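Local coordinates for 3-deoxy-manno-octulosonate cytidylyltransferase (Escherichia coli, PDB 1H7E) that catalyses the transfer of a cytidylyl group from CTP to the eight-carbon sugar KDO, forming CMP-KDO and diphosphate and so activating the sugar for lipopolysaccharide synthesis, at the interface of chains A and B. Numbering follows the deposited sequence. Chains: chain A/B, 3-deoxy-manno-octulosonate cytidylyltransferase.

Contact 1: the interface of chains A and B. Residues chain A 152, 154-155, 193-194, 196-199; chain B 159-163, 166-167.
Three donors converge on OE2, a carboxylate oxygen of A:Glu198: two hydroxyls of its own chain and one backbone N-H of the partner, an instance of a carboxylate organised by its own chain to receive the partner. A:Ser154 OG donates from 2.7 Å to the syn lone pair of A:Glu198 OE2, while the phenol of A:Tyr152 comes from above the carboxylate plane. The amide N of B:Tyr160, 2.9 Å from A:Glu198 OE2, stands far steeper over that plane, 78° out of it. The other oxygen, A:Glu198 OE1, takes the backbone N-H of A:Arg155 on its syn side, so both ends are held and rotation is fixed. A bend at chi2 (-115°) turns the group towards strand 152-154. An alanine in place of A:Glu198 would remove the acceptor shared by both chains and would probably loosen the B:Pro159–B:Tyr160 segment against helix 193-198.

The end of that helix offers further acceptors. B:Asn163 ND2 meets A:Gln196 O at 2.6 Å, nearly along the C=O axis and within its own amide plane, and B:Asn163 N meets A:Ala197 O at 2.9 Å. A:Arg155 NE reaches A:Glu198 O at 2.8 Å, steadying the arginine. Its CB rests over one face of the B:Tyr160 ring, 3.9 Å from the centroid; B:Pro161 CD covers the opposite face. The guanidinium of the poorly ordered B:Arg162 is modelled stacked on that of A:Arg155, the planes 13° apart, a like-charge pairing unlikely to add much attraction.

Apolar packing follows: A:Ala197 CB touches B:Ala167 CA at 3.7 Å, the B:Lys166 chain lies obliquely across A:Gln196 with its CB on A:Ala197 CA, and the A:Met193 chain crosses B:Pro159 at about a right angle, its SD touching CG of the ring. B:Pro159 follows a cis peptide bond, likely to set the loop's turn. Together these contacts dock a loop of one subunit on a helix of the other in the homodimer.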
ATOM      1  N   TYR A 152       0.853   2.452   0.703  1.00  6.95           N
ATOM      2  CA  TYR A 152       0.317   2.751  -0.630  1.00  8.53           C
ATOM      3  C   TYR A 152      -0.412   4.096  -0.588  1.00 10.11           C
ATOM      4  O   TYR A 152      -0.816   4.556   0.490  1.00 10.02           O
ATOM      5  CB  TYR A 152      -0.649   1.612  -1.077  1.00  7.96           C
ATOM      6  CG  TYR A 152      -1.147   1.679  -2.519  1.00  7.30           C
ATOM      7  CD1 TYR A 152      -0.253   1.628  -3.587  1.00  6.89           C
ATOM      8  CD2 TYR A 152      -2.505   1.818  -2.811  1.00  8.33           C
ATOM      9  CE1 TYR A 152      -0.692   1.721  -4.900  1.00  6.10           C
ATOM     10  CE2 TYR A 152      -2.955   1.906  -4.140  1.00  6.05           C
ATOM     11  CZ  TYR A 152      -2.033   1.860  -5.170  1.00  8.16           C
ATOM     12  OH  TYR A 152      -2.437   1.973  -6.473  1.00 10.97           O
ATOM     13  N   SER A 154      -3.535   6.164  -2.818  1.00  8.02           N
ATOM     14  CA  SER A 154      -4.569   5.875  -3.798  1.00  7.70           C
ATOM     15  C   SER A 154      -5.684   6.893  -3.822  1.00  8.61           C
ATOM     16  O   SER A 154      -5.905   7.593  -2.843  1.00 10.33           O
ATOM     17  CB  SER A 154      -5.189   4.499  -3.507  1.00  8.62           C
ATOM     18  OG  SER A 154      -6.047   4.090  -4.571  1.00  9.98           O
ATOM     19  N   ARG A 155      -6.379   6.968  -4.960  1.00  9.27           N
ATOM     20  CA  ARG A 155      -7.547   7.831  -5.111  1.00  9.15           C
ATOM     21  C   ARG A 155      -8.741   7.031  -4.569  1.00  9.70           C
ATOM     22  O   ARG A 155      -9.781   7.605  -4.290  1.00 11.86           O
ATOM     23  CB  ARG A 155      -7.777   8.207  -6.575  1.00 12.93           C
ATOM     24  CG  ARG A 155      -6.708   9.189  -7.101  1.00 11.19           C
ATOM     25  CD  ARG A 155      -6.935   9.566  -8.556  1.00 16.45           C
ATOM     26  NE  ARG A 155      -5.794  10.328  -9.057  1.00 19.18           N
ATOM     27  CZ  ARG A 155      -5.522  11.589  -8.725  1.00 21.79           C
ATOM     28  NH1 ARG A 155      -6.315  12.265  -7.901  1.00 16.00           N
ATOM     29  NH2 ARG A 155      -4.400  12.146  -9.148  1.00 21.74           N
ATOM     30  N   MET A 193       2.923   0.632 -13.482  1.00 10.08           N
ATOM     31  CA  MET A 193       1.525   0.469 -13.829  1.00 11.10           C
ATOM     32  C   MET A 193       0.616   1.216 -12.809  1.00  8.70           C
ATOM     33  O   MET A 193      -0.278   1.947 -13.205  1.00  9.84           O
ATOM     34  CB  MET A 193       1.194  -1.032 -13.957  1.00 10.63           C
ATOM     35  CG  MET A 193      -0.278  -1.352 -14.279  1.00 11.22           C
ATOM     36  SD  MET A 193      -1.345  -1.267 -12.828  1.00 11.71           S
ATOM     37  CE  MET A 193      -0.766  -2.684 -12.021  1.00 10.93           C
ATOM     38  N   PRO A 194       0.844   1.057 -11.487  1.00  8.72           N
ATOM     39  CA  PRO A 194      -0.041   1.795 -10.566  1.00  7.56           C
ATOM     40  C   PRO A 194       0.059   3.322 -10.749  1.00  8.75           C
ATOM     41  O   PRO A 194      -0.942   4.041 -10.676  1.00  6.30           O
ATOM     42  CB  PRO A 194       0.416   1.307  -9.181  1.00  6.12           C
ATOM     43  CG  PRO A 194       0.825  -0.101  -9.455  1.00  6.09           C
ATOM     44  CD  PRO A 194       1.642   0.060 -10.758  1.00  6.26           C
ATOM     45  N   GLN A 196       0.644   4.977 -13.586  1.00  9.66           N
ATOM     46  CA  GLN A 196      -0.108   5.304 -14.799  1.00 10.95           C
ATOM     47  C   GLN A 196      -1.612   5.178 -14.636  1.00 12.61           C
ATOM     48  O   GLN A 196      -2.365   5.984 -15.169  1.00 12.04           O
ATOM     49  CB  GLN A 196       0.332   4.406 -15.938  1.00 13.08           C
ATOM     50  CG  GLN A 196       1.786   4.598 -16.308  1.00 24.91           C
ATOM     51  CD  GLN A 196       2.231   3.643 -17.396  1.00 32.01           C
ATOM     52  OE1 GLN A 196       1.931   2.438 -17.366  1.00 35.85           O
ATOM     53  NE2 GLN A 196       2.955   4.174 -18.366  1.00 37.79           N
ATOM     54  N   ALA A 197      -2.038   4.125 -13.949  1.00 11.53           N
ATOM     55  CA  ALA A 197      -3.458   3.896 -13.692  1.00  7.47           C
ATOM     56  C   ALA A 197      -4.054   4.988 -12.789  1.00  8.00           C
ATOM     57  O   ALA A 197      -5.084   5.573 -13.103  1.00  9.93           O
ATOM     58  CB  ALA A 197      -3.634   2.471 -13.062  1.00  7.48           C
ATOM     59  N   GLU A 198      -3.379   5.299 -11.683  1.00  9.74           N
ATOM     60  CA  GLU A 198      -3.865   6.293 -10.715  1.00  8.82           C
ATOM     61  C   GLU A 198      -3.522   7.733 -11.058  1.00 11.33           C
ATOM     62  O   GLU A 198      -4.158   8.670 -10.559  1.00 12.25           O
ATOM     63  CB  GLU A 198      -3.266   6.001  -9.332  1.00 11.70           C
ATOM     64  CG  GLU A 198      -3.593   4.624  -8.733  1.00 11.69           C
ATOM     65  CD  GLU A 198      -4.423   4.727  -7.471  1.00  9.94           C
ATOM     66  OE1 GLU A 198      -4.924   5.830  -7.171  1.00  8.42           O
ATOM     67  OE2 GLU A 198      -4.586   3.704  -6.790  1.00  9.55           O
ATOM     68  N   SER A 199      -2.478   7.900 -11.869  1.00 11.41           N
ATOM     69  CA  SER A 199      -1.970   9.223 -12.236  1.00 13.14           C
ATOM     70  C   SER A 199      -1.423   9.865 -10.943  1.00 11.31           C
ATOM     71  O   SER A 199      -1.837  10.951 -10.536  1.00 13.41           O
ATOM     72  CB  SER A 199      -3.080  10.071 -12.879  1.00 16.88           C
ATOM     73  OG  SER A 199      -2.533  11.141 -13.622  1.00 24.24           O
TER
ATOM     74  N   PRO B 159      -5.174  -0.832  -8.334  1.00 11.40           N
ATOM     75  CA  PRO B 159      -5.128   0.634  -8.392  1.00 11.00           C
ATOM     76  C   PRO B 159      -6.418   1.263  -8.890  1.00 10.40           C
ATOM     77  O   PRO B 159      -7.148   0.652  -9.679  1.00 12.54           O
ATOM     78  CB  PRO B 159      -3.990   0.898  -9.375  1.00  9.14           C
ATOM     79  CG  PRO B 159      -4.091  -0.272 -10.308  1.00 11.81           C
ATOM     80  CD  PRO B 159      -4.341  -1.434  -9.387  1.00 10.13           C
ATOM     81  N   TYR B 160      -6.692   2.478  -8.407  1.00  9.73           N
ATOM     82  CA  TYR B 160      -7.857   3.242  -8.823  1.00 10.18           C
ATOM     83  C   TYR B 160      -7.707   3.465 -10.330  1.00 12.74           C
ATOM     84  O   TYR B 160      -6.645   3.897 -10.792  1.00 10.69           O
ATOM     85  CB  TYR B 160      -7.900   4.584  -8.102  1.00 10.45           C
ATOM     86  CG  TYR B 160      -9.085   5.427  -8.504  1.00  9.50           C
ATOM     87  CD1 TYR B 160     -10.314   5.277  -7.868  1.00 12.02           C
ATOM     88  CD2 TYR B 160      -8.984   6.344  -9.534  1.00 12.19           C
ATOM     89  CE1 TYR B 160     -11.418   6.022  -8.249  1.00 15.28           C
ATOM     90  CE2 TYR B 160     -10.075   7.100  -9.929  1.00 16.69           C
ATOM     91  CZ  TYR B 160     -11.295   6.934  -9.281  1.00 19.72           C
ATOM     92  OH  TYR B 160     -12.381   7.698  -9.659  1.00 24.11           O
ATOM     93  N   PRO B 161      -8.774   3.199 -11.108  1.00 13.01           N
ATOM     94  CA  PRO B 161      -8.711   3.373 -12.558  1.00 13.18           C
ATOM     95  C   PRO B 161      -8.950   4.791 -13.081  1.00 16.50           C
ATOM     96  O   PRO B 161      -9.962   5.055 -13.728  1.00 20.61           O
ATOM     97  CB  PRO B 161      -9.777   2.403 -13.045  1.00 14.81           C
ATOM     98  CG  PRO B 161     -10.865   2.592 -12.007  1.00 17.04           C
ATOM     99  CD  PRO B 161     -10.072   2.620 -10.695  1.00 15.26           C
ATOM    100  N   ARG B 162      -8.024   5.701 -12.788  1.00 15.24           N
ATOM    101  CA  ARG B 162      -8.100   7.074 -13.286  1.00 16.97           C
ATOM    102  C   ARG B 162      -7.898   6.967 -14.816  1.00 18.60           C
ATOM    103  O   ARG B 162      -8.603   7.622 -15.596  1.00 19.51           O
ATOM    104  CB  ARG B 162      -7.010   7.931 -12.635  1.00 19.76           C
ATOM    105  CG  ARG B 162      -6.885   9.349 -13.183  1.00 27.77           C
ATOM    106  CD  ARG B 162      -8.111  10.162 -12.890  1.00 32.31           C
ATOM    107  NE  ARG B 162      -7.796  11.365 -12.131  1.00 40.75           N
ATOM    108  CZ  ARG B 162      -8.577  11.854 -11.170  1.00 46.56           C
ATOM    109  NH1 ARG B 162      -9.713  11.235 -10.856  1.00 48.60           N
ATOM    110  NH2 ARG B 162      -8.233  12.969 -10.532  1.00 49.12           N
ATOM    111  N   ASN B 163      -6.907   6.172 -15.227  1.00 16.83           N
ATOM    112  CA  ASN B 163      -6.639   5.892 -16.644  1.00 16.14           C
ATOM    113  C   ASN B 163      -6.922   4.395 -16.707  1.00 13.41           C
ATOM    114  O   ASN B 163      -6.041   3.547 -16.527  1.00 11.61           O
ATOM    115  CB  ASN B 163      -5.199   6.197 -17.024  1.00 17.38           C
ATOM    116  CG  ASN B 163      -4.869   7.652 -16.863  1.00 22.26           C
ATOM    117  OD1 ASN B 163      -5.602   8.510 -17.339  1.00 21.94           O
ATOM    118  ND2 ASN B 163      -3.779   7.947 -16.163  1.00 23.91           N
ATOM    119  N   LYS B 166      -4.967   1.564 -18.381  1.00 14.48           N
ATOM    120  CA  LYS B 166      -3.647   1.314 -17.791  1.00 16.93           C
ATOM    121  C   LYS B 166      -3.701   0.395 -16.562  1.00 15.40           C
ATOM    122  O   LYS B 166      -2.713  -0.249 -16.226  1.00 16.53           O
ATOM    123  CB  LYS B 166      -2.969   2.636 -17.402  1.00 16.32           C
ATOM    124  CG  LYS B 166      -2.640   3.561 -18.567  1.00 17.89           C
ATOM    125  CD  LYS B 166      -1.648   2.888 -19.496  1.00 23.36           C
ATOM    126  CE  LYS B 166      -0.969   3.905 -20.392  1.00 32.01           C
ATOM    127  NZ  LYS B 166      -1.967   4.766 -21.107  1.00 38.17           N
ATOM    128  N   ALA B 167      -4.861   0.316 -15.917  1.00 14.32           N
ATOM    129  CA  ALA B 167      -5.024  -0.519 -14.722  1.00 14.49           C
ATOM    130  C   ALA B 167      -5.045  -2.034 -15.007  1.00 16.27           C
ATOM    131  O   ALA B 167      -5.694  -2.505 -15.932  1.00 13.94           O
ATOM    132  CB  ALA B 167      -6.291  -0.102 -13.968  1.00 12.98           C
TER

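Contact 2: the interface of chains A and B. Residues chain A 144-147, 151; chain B 152, 206-209.
Direct hydrogen bonding centres on the backbone carbonyl of B:Asn207, at the end of helix 203-207, which accepts twice from A:Thr146. The amide N of A:Thr146 lies 3.0 Å from B:Asn207 O, almost straight at the hydrogen (177°) and in the carbonyl plane. The hydroxyl, A:Thr146 OG1, is 3.2 Å from B:Asn207 O and comes from above that plane. With chi1 at 54°, OG1 occupies the crowded position between the backbone N and the carbonyl carbon, so that amide and hydroxyl face the same acceptor.

Water carries the next set. Water 1 joins the backbone carbonyl of A:Val144 to the side-chain carbonyl of B:Asn207, with water 1 lying 2.8 Å from B:Asn207 OD1. Water 2 is 2.9 Å from A:Asn145 ND2 and 2.7 Å from B:Met206 O. Each ties a group of chain A, one at the end of strand 141-144 and one just after it, to a different carbonyl of the partner.

Van der Waals contact is looser. The methyl A:Thr146 CG2 lies against the side-chain amide of B:Asn207, nearest its ND2 and 3.7 Å from B:Asn207 CG, the side chains crossing at about a right angle; chi1 of -178° sets that CG anti to its backbone N. A:Asn145, its CG in the crowded position, rests CB on the main-chain carbonyls of B:Asn207 and B:Met206. A:Leu151 CD1 points at B:Tyr152 CD1, 4.1 Å away, again crosswise. The poorly ordered A:Arg147, beside B:Gly209, can bear little weight.

The patch exemplifies helix-end carbonyls accepting from a partner's loop: in the homodimer it fastens the loop following strand 141-144 of one subunit to the end of helix 203-207 of the other, partly through water.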
ATOM      1  N   VAL A 144      -0.393   3.921   6.319  1.00  8.04           N
ATOM      2  CA  VAL A 144       0.976   3.779   6.820  1.00  8.72           C
ATOM      3  C   VAL A 144       1.149   2.646   7.815  1.00  9.10           C
ATOM      4  O   VAL A 144       0.174   2.180   8.385  1.00 10.10           O
ATOM      5  CB  VAL A 144       1.459   5.113   7.507  1.00 12.73           C
ATOM      6  CG1 VAL A 144       1.300   6.320   6.551  1.00 10.22           C
ATOM      7  CG2 VAL A 144       0.677   5.361   8.790  1.00 11.22           C
ATOM      8  N   ASN A 145       2.387   2.200   8.000  1.00  6.98           N
ATOM      9  CA  ASN A 145       2.725   1.132   8.956  1.00 10.34           C
ATOM     10  C   ASN A 145       3.129   1.741  10.322  1.00 11.50           C
ATOM     11  O   ASN A 145       2.986   2.958  10.494  1.00 11.51           O
ATOM     12  CB  ASN A 145       3.799   0.166   8.381  1.00 10.72           C
ATOM     13  CG  ASN A 145       5.182   0.800   8.218  1.00 11.76           C
ATOM     14  OD1 ASN A 145       5.451   1.902   8.682  1.00 12.20           O
ATOM     15  ND2 ASN A 145       6.060   0.094   7.528  1.00 15.69           N
ATOM     16  N   THR A 146       3.591   0.933  11.294  1.00 12.36           N
ATOM     17  CA  THR A 146       3.970   1.478  12.622  1.00 18.60           C
ATOM     18  C   THR A 146       5.104   2.510  12.634  1.00 19.02           C
ATOM     19  O   THR A 146       5.181   3.331  13.546  1.00 22.02           O
ATOM     20  CB  THR A 146       4.307   0.388  13.694  1.00 19.15           C
ATOM     21  OG1 THR A 146       5.310  -0.520  13.203  1.00 25.58           O
ATOM     22  CG2 THR A 146       3.077  -0.369  14.077  1.00 25.63           C
ATOM     23  N   ARG A 147       5.970   2.465  11.626  1.00 18.44           N
ATOM     24  CA  ARG A 147       7.080   3.409  11.510  1.00 18.17           C
ATOM     25  C   ARG A 147       6.641   4.654  10.733  1.00 17.86           C
ATOM     26  O   ARG A 147       7.435   5.563  10.486  1.00 20.02           O
ATOM     27  CB  ARG A 147       8.254   2.755  10.783  1.00 21.75           C
ATOM     28  CG  ARG A 147       8.978   1.695  11.579  1.00 34.02           C
ATOM     29  CD  ARG A 147      10.284   1.294  10.901  1.00 42.37           C
ATOM     30  NE  ARG A 147      10.086   0.439   9.729  1.00 49.08           N
ATOM     31  CZ  ARG A 147       9.863  -0.877   9.777  1.00 51.85           C
ATOM     32  NH1 ARG A 147       9.796  -1.521  10.938  1.00 52.48           N
ATOM     33  NH2 ARG A 147       9.744  -1.565   8.651  1.00 54.36           N
ATOM     34  N   LEU A 151       2.428   2.605   2.931  1.00  7.21           N
ATOM     35  CA  LEU A 151       2.235   1.276   2.330  1.00  6.31           C
ATOM     36  C   LEU A 151       1.755   1.502   0.883  1.00  6.17           C
ATOM     37  O   LEU A 151       2.218   0.852  -0.045  1.00 10.46           O
ATOM     38  CB  LEU A 151       1.177   0.459   3.106  1.00  7.53           C
ATOM     39  CG  LEU A 151       1.570   0.055   4.531  1.00  8.82           C
ATOM     40  CD1 LEU A 151       0.440  -0.781   5.146  1.00  9.68           C
ATOM     41  CD2 LEU A 151       2.877  -0.725   4.513  1.00 13.12           C
TER
ATOM     42  N   TYR B 152       0.225  -3.239  -0.778  1.00  6.80           N
ATOM     43  CA  TYR B 152      -0.971  -3.209   0.062  1.00  6.57           C
ATOM     44  C   TYR B 152      -1.978  -4.229  -0.461  1.00  6.78           C
ATOM     45  O   TYR B 152      -1.924  -4.605  -1.637  1.00  6.62           O
ATOM     46  CB  TYR B 152      -1.590  -1.791   0.028  1.00  5.81           C
ATOM     47  CG  TYR B 152      -2.708  -1.514   1.035  1.00  6.00           C
ATOM     48  CD1 TYR B 152      -2.511  -1.712   2.411  1.00  8.66           C
ATOM     49  CD2 TYR B 152      -3.983  -1.106   0.602  1.00  5.63           C
ATOM     50  CE1 TYR B 152      -3.557  -1.521   3.326  1.00  7.48           C
ATOM     51  CE2 TYR B 152      -5.031  -0.915   1.514  1.00  7.08           C
ATOM     52  CZ  TYR B 152      -4.803  -1.137   2.876  1.00  9.40           C
ATOM     53  OH  TYR B 152      -5.831  -1.021   3.770  1.00  9.38           O
ATOM     54  N   MET B 206       2.075  -6.547   7.533  1.00  8.96           N
ATOM     55  CA  MET B 206       2.534  -5.347   6.856  1.00  9.89           C
ATOM     56  C   MET B 206       2.679  -4.161   7.797  1.00 10.34           C
ATOM     57  O   MET B 206       3.576  -3.351   7.629  1.00 11.27           O
ATOM     58  CB  MET B 206       1.595  -5.000   5.706  1.00 10.98           C
ATOM     59  CG  MET B 206       1.550  -6.079   4.649  1.00 17.23           C
ATOM     60  SD  MET B 206       0.730  -5.476   3.188  1.00 24.40           S
ATOM     61  CE  MET B 206       2.149  -5.035   2.258  1.00 21.51           C
ATOM     62  N   ASN B 207       1.781  -4.052   8.773  1.00 10.11           N
ATOM     63  CA  ASN B 207       1.838  -2.977   9.767  1.00 10.60           C
ATOM     64  C   ASN B 207       3.182  -3.018  10.508  1.00 11.76           C
ATOM     65  O   ASN B 207       3.760  -1.983  10.812  1.00 13.85           O
ATOM     66  CB  ASN B 207       0.688  -3.137  10.772  1.00 10.13           C
ATOM     67  CG  ASN B 207       0.660  -2.041  11.793  1.00 14.22           C
ATOM     68  OD1 ASN B 207       0.449  -0.881  11.452  1.00 14.13           O
ATOM     69  ND2 ASN B 207       0.827  -2.403  13.064  1.00 16.76           N
ATOM     70  N   ALA B 208       3.692  -4.221  10.741  1.00 11.04           N
ATOM     71  CA  ALA B 208       4.954  -4.428  11.430  1.00 13.31           C
ATOM     72  C   ALA B 208       6.182  -4.355  10.519  1.00 13.47           C
ATOM     73  O   ALA B 208       7.298  -4.564  10.983  1.00 17.14           O
ATOM     74  CB  ALA B 208       4.922  -5.778  12.148  1.00 13.31           C
ATOM     75  N   GLY B 209       5.982  -4.109   9.225  1.00 11.18           N
ATOM     76  CA  GLY B 209       7.103  -4.036   8.315  1.00 11.82           C
ATOM     77  C   GLY B 209       7.643  -5.369   7.819  1.00 13.04           C
ATOM     78  O   GLY B 209       8.779  -5.444   7.324  1.00 13.46           O
TER
HETATM   79  O   HOH W   1      -0.577  -0.454   8.929  1.00 12.52           O
HETATM   80  O   HOH W   2       5.593  -2.326   6.073  1.00 26.88           O

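The centres of the C-alpha atoms of contact 1 and contact 2 are about 21 Å apart on the same two-fold symmetric dimer interface. Tyr152, at the start of strand 152-154, appears in both from opposite subunits: the chain A copy serves contact 1 through its hydroxyl, the chain B copy contact 2 through a ring carbon, CD1. One position therefore takes part in both patches, and symmetry supplies a twin of each with the chains exchanged. Both use carbonyl acceptors at the end of a helix; contact 1 adds a shared carboxylate and contact 2 adds water, so the homodimer is secured at separate points.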